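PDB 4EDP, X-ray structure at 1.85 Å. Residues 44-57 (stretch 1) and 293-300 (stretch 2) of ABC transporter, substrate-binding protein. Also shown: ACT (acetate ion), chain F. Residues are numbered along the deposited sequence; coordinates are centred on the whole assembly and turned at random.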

# COMPACT_ATOMS: atom_id res chain seq x y z
N LEU A 44 3.17 -15.31 -0.74
CA LEU A 44 4.50 -15.02 -0.22
C LEU A 44 4.57 -15.65 1.16
O LEU A 44 3.59 -15.59 1.90
CB LEU A 44 4.72 -13.52 -0.12
CG LEU A 44 4.68 -12.73 -1.43
CD1 LEU A 44 4.70 -11.21 -1.15
CD2 LEU A 44 5.82 -13.15 -2.35
N ASN A 45 5.70 -16.25 1.51
CA ASN A 45 5.81 -16.91 2.81
C ASN A 45 4.64 -17.88 2.91
O ASN A 45 3.96 -17.95 3.94
CB ASN A 45 5.71 -15.89 3.94
CG ASN A 45 6.66 -14.73 3.78
OD1 ASN A 45 7.74 -14.86 3.20
ND2 ASN A 45 6.28 -13.59 4.33
N GLU A 46 4.42 -18.61 1.82
CA GLU A 46 3.29 -19.54 1.67
C GLU A 46 3.03 -20.46 2.86
O GLU A 46 1.89 -20.61 3.29
CB GLU A 46 3.46 -20.34 0.37
CG GLU A 46 2.22 -21.11 -0.08
CD GLU A 46 2.35 -21.68 -1.49
OE1 GLU A 46 1.32 -22.13 -2.05
OE2 GLU A 46 3.47 -21.66 -2.05
N ASP A 47 4.07 -21.10 3.40
CA ASP A 47 3.87 -21.97 4.56
C ASP A 47 3.27 -21.22 5.74
O ASP A 47 2.30 -21.67 6.34
CB ASP A 47 5.17 -22.66 5.00
CG ASP A 47 5.57 -23.81 4.10
OD1 ASP A 47 5.06 -23.89 2.96
OD2 ASP A 47 6.41 -24.65 4.53
N VAL A 48 3.85 -20.07 6.07
CA VAL A 48 3.37 -19.27 7.19
C VAL A 48 1.96 -18.77 6.91
O VAL A 48 1.09 -18.77 7.79
CB VAL A 48 4.29 -18.06 7.44
CG1 VAL A 48 3.78 -17.26 8.63
CG2 VAL A 48 5.72 -18.53 7.67
N LEU A 49 1.72 -18.36 5.67
CA LEU A 49 0.42 -17.86 5.25
C LEU A 49 -0.66 -18.93 5.43
O LEU A 49 -1.73 -18.68 5.98
CB LEU A 49 0.51 -17.42 3.79
CG LEU A 49 -0.72 -16.79 3.18
CD1 LEU A 49 -1.16 -15.56 3.99
CD2 LEU A 49 -0.42 -16.41 1.73
N LYS A 50 -0.36 -20.14 4.95
CA LYS A 50 -1.29 -21.26 5.09
C LYS A 50 -1.51 -21.59 6.56
O LYS A 50 -2.63 -21.79 7.00
CB LYS A 50 -0.72 -22.49 4.38
CG LYS A 50 -0.82 -22.48 2.86
CD LYS A 50 -0.03 -23.64 2.28
CE LYS A 50 -0.41 -23.94 0.84
NZ LYS A 50 -0.37 -22.73 -0.00
N GLU A 51 -0.41 -21.65 7.30
CA GLU A 51 -0.45 -21.98 8.72
C GLU A 51 -1.24 -20.98 9.56
O GLU A 51 -2.04 -21.34 10.41
CB GLU A 51 0.99 -22.05 9.23
CG GLU A 51 1.13 -22.32 10.71
CD GLU A 51 2.58 -22.31 11.16
OE1 GLU A 51 3.48 -22.13 10.31
OE2 GLU A 51 2.83 -22.46 12.38
N THR A 52 -1.01 -19.70 9.28
CA THR A 52 -1.61 -18.61 10.02
C THR A 52 -3.03 -18.24 9.64
O THR A 52 -3.87 -18.01 10.51
CB THR A 52 -0.74 -17.34 9.86
OG1 THR A 52 0.58 -17.62 10.32
CG2 THR A 52 -1.34 -16.16 10.65
N VAL A 53 -3.30 -18.19 8.34
CA VAL A 53 -4.59 -17.74 7.84
C VAL A 53 -5.56 -18.79 7.28
O VAL A 53 -6.67 -18.97 7.78
CB VAL A 53 -4.35 -16.69 6.72
CG1 VAL A 53 -5.68 -16.24 6.09
CG2 VAL A 53 -3.59 -15.50 7.29
N PHE A 54 -5.12 -19.51 6.26
CA PHE A 54 -6.01 -20.42 5.57
C PHE A 54 -6.38 -21.72 6.27
O PHE A 54 -7.55 -22.09 6.29
CB PHE A 54 -5.46 -20.70 4.18
CG PHE A 54 -5.25 -19.44 3.38
CD1 PHE A 54 -6.33 -18.63 3.06
CD2 PHE A 54 -4.00 -19.08 2.93
CE1 PHE A 54 -6.15 -17.47 2.34
CE2 PHE A 54 -3.82 -17.92 2.19
CZ PHE A 54 -4.90 -17.12 1.90
N GLU A 55 -5.40 -22.40 6.83
CA GLU A 55 -5.67 -23.68 7.48
C GLU A 55 -6.66 -23.58 8.64
O GLU A 55 -7.56 -24.43 8.75
CB GLU A 55 -4.37 -24.34 7.94
CG GLU A 55 -3.60 -25.03 6.82
CD GLU A 55 -4.26 -26.33 6.35
OE1 GLU A 55 -5.45 -26.58 6.68
OE2 GLU A 55 -3.57 -27.13 5.67
N PRO A 56 -6.50 -22.57 9.50
CA PRO A 56 -7.46 -22.50 10.59
C PRO A 56 -8.88 -22.32 10.09
O PRO A 56 -9.80 -22.95 10.61
CB PRO A 56 -6.98 -21.30 11.40
CG PRO A 56 -5.52 -21.26 11.14
CD PRO A 56 -5.40 -21.61 9.69
N PHE A 57 -9.06 -21.49 9.06
CA PHE A 57 -10.38 -21.25 8.47
C PHE A 57 -10.91 -22.56 7.88
O PHE A 57 -12.04 -22.97 8.17
CB PHE A 57 -10.29 -20.18 7.37
CG PHE A 57 -11.61 -19.85 6.75
CD1 PHE A 57 -12.45 -18.92 7.33
CD2 PHE A 57 -12.01 -20.46 5.58
CE1 PHE A 57 -13.68 -18.61 6.76
CE2 PHE A 57 -13.23 -20.16 4.99
CZ PHE A 57 -14.07 -19.23 5.59
N GLU A 293 -4.32 -9.72 14.50
CA GLU A 293 -3.20 -9.82 15.46
C GLU A 293 -2.19 -10.87 14.98
O GLU A 293 -1.00 -10.62 14.94
CB GLU A 293 -3.70 -10.18 16.86
CG GLU A 293 -4.50 -9.07 17.51
CD GLU A 293 -5.07 -9.40 18.88
OE1 GLU A 293 -5.15 -10.60 19.24
OE2 GLU A 293 -5.46 -8.44 19.59
N LYS A 294 -2.69 -12.05 14.59
CA LYS A 294 -1.81 -13.13 14.12
C LYS A 294 -0.99 -12.73 12.90
O LYS A 294 0.20 -13.02 12.85
CB LYS A 294 -2.62 -14.40 13.82
CG LYS A 294 -3.22 -15.05 15.06
CD LYS A 294 -4.14 -16.23 14.74
CE LYS A 294 -3.42 -17.40 14.10
NZ LYS A 294 -4.37 -18.52 13.81
N THR A 295 -1.62 -12.08 11.92
CA THR A 295 -0.90 -11.69 10.70
C THR A 295 0.09 -10.53 10.93
O THR A 295 1.11 -10.44 10.23
CB THR A 295 -1.86 -11.37 9.53
OG1 THR A 295 -2.80 -10.38 9.93
CG2 THR A 295 -2.61 -12.64 9.13
N ALA A 296 -0.20 -9.68 11.90
CA ALA A 296 0.70 -8.57 12.25
C ALA A 296 2.01 -9.18 12.77
O ALA A 296 3.11 -8.79 12.38
CB ALA A 296 0.07 -7.73 13.33
N LYS A 297 1.86 -10.18 13.63
CA LYS A 297 3.00 -10.86 14.25
C LYS A 297 3.74 -11.82 13.32
O LYS A 297 4.97 -11.84 13.29
CB LYS A 297 2.52 -11.64 15.47
CG LYS A 297 1.85 -10.78 16.53
CD LYS A 297 1.27 -11.63 17.65
CE LYS A 297 0.44 -10.78 18.59
NZ LYS A 297 -0.18 -11.60 19.65
N ALA A 298 2.99 -12.63 12.58
CA ALA A 298 3.61 -13.65 11.73
C ALA A 298 4.00 -13.20 10.33
O ALA A 298 4.99 -13.69 9.78
CB ALA A 298 2.69 -14.87 11.63
N LEU A 299 3.23 -12.27 9.76
CA LEU A 299 3.48 -11.83 8.39
C LEU A 299 3.81 -10.35 8.24
O LEU A 299 3.89 -9.84 7.12
CB LEU A 299 2.23 -12.14 7.54
CG LEU A 299 1.81 -13.61 7.42
CD1 LEU A 299 0.45 -13.72 6.73
CD2 LEU A 299 2.89 -14.40 6.68
N ASN A 300 4.02 -9.65 9.34
CA ASN A 300 4.31 -8.22 9.32
C ASN A 300 3.28 -7.40 8.55
O ASN A 300 3.63 -6.47 7.84
CB ASN A 300 5.73 -7.93 8.81
CG ASN A 300 6.78 -8.52 9.73
OD1 ASN A 300 6.53 -8.74 10.93
ND2 ASN A 300 7.96 -8.80 9.19
C ACT F . -0.13 -13.16 0.55
O ACT F . 1.10 -12.94 0.52
OXT ACT F . -0.55 -14.02 -0.26
CH3 ACT F . -1.04 -12.43 1.50
O HOH W 1 -2.83 -20.52 13.33

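Leu-299 anchors the apolar centre. Its CA-to-CB bond runs sideways to stretch 1, but with chi1 m and chi2 t the side chain's end comes nearer: CD2 of Leu-299 lies 3.6 Å from CG1 of Val-48, and its CD1 lies 3.7 Å from CD1 of Leu-49. Both are van der Waals distances between methyl groups. Further along the helices, CG2 of Val-53 sits 3.5 Å from CG2 of Thr-295.

The backbone register matches this pairing. The helix of stretch 1 and that of stretch 2 run nearly antiparallel, at 166°, with axes approaching to 9.9 Å, so rising numbers in one meet falling numbers in the other: CA of Val-48 lies 7.2 Å from CA of Ala-298, and CA of Thr-52 6.8 Å from CA of Lys-294. CB of Ala-298 lies 4.0 Å from CG1 of Val-48.

Thr-52 marks the transition to polar chemistry. Its OG1 donates to its own helix, 2.8 Å from O of Val-48, while its CG2 packs 3.8 Å from CB of Lys-294. Pro-56 has no N-H to offer O of Thr-52, and NZ of Lys-294 donates a weak hydrogen bond to that oxygen at 3.4 Å. The wider turn at 50-54 leaves O of Glu-51 without the N-H of Glu-55. Water 1 bridges the two stretches at this edge, accepting from NZ of Lys-294 at 2.6 Å and donating to O of Glu-51 at 3.1 Å.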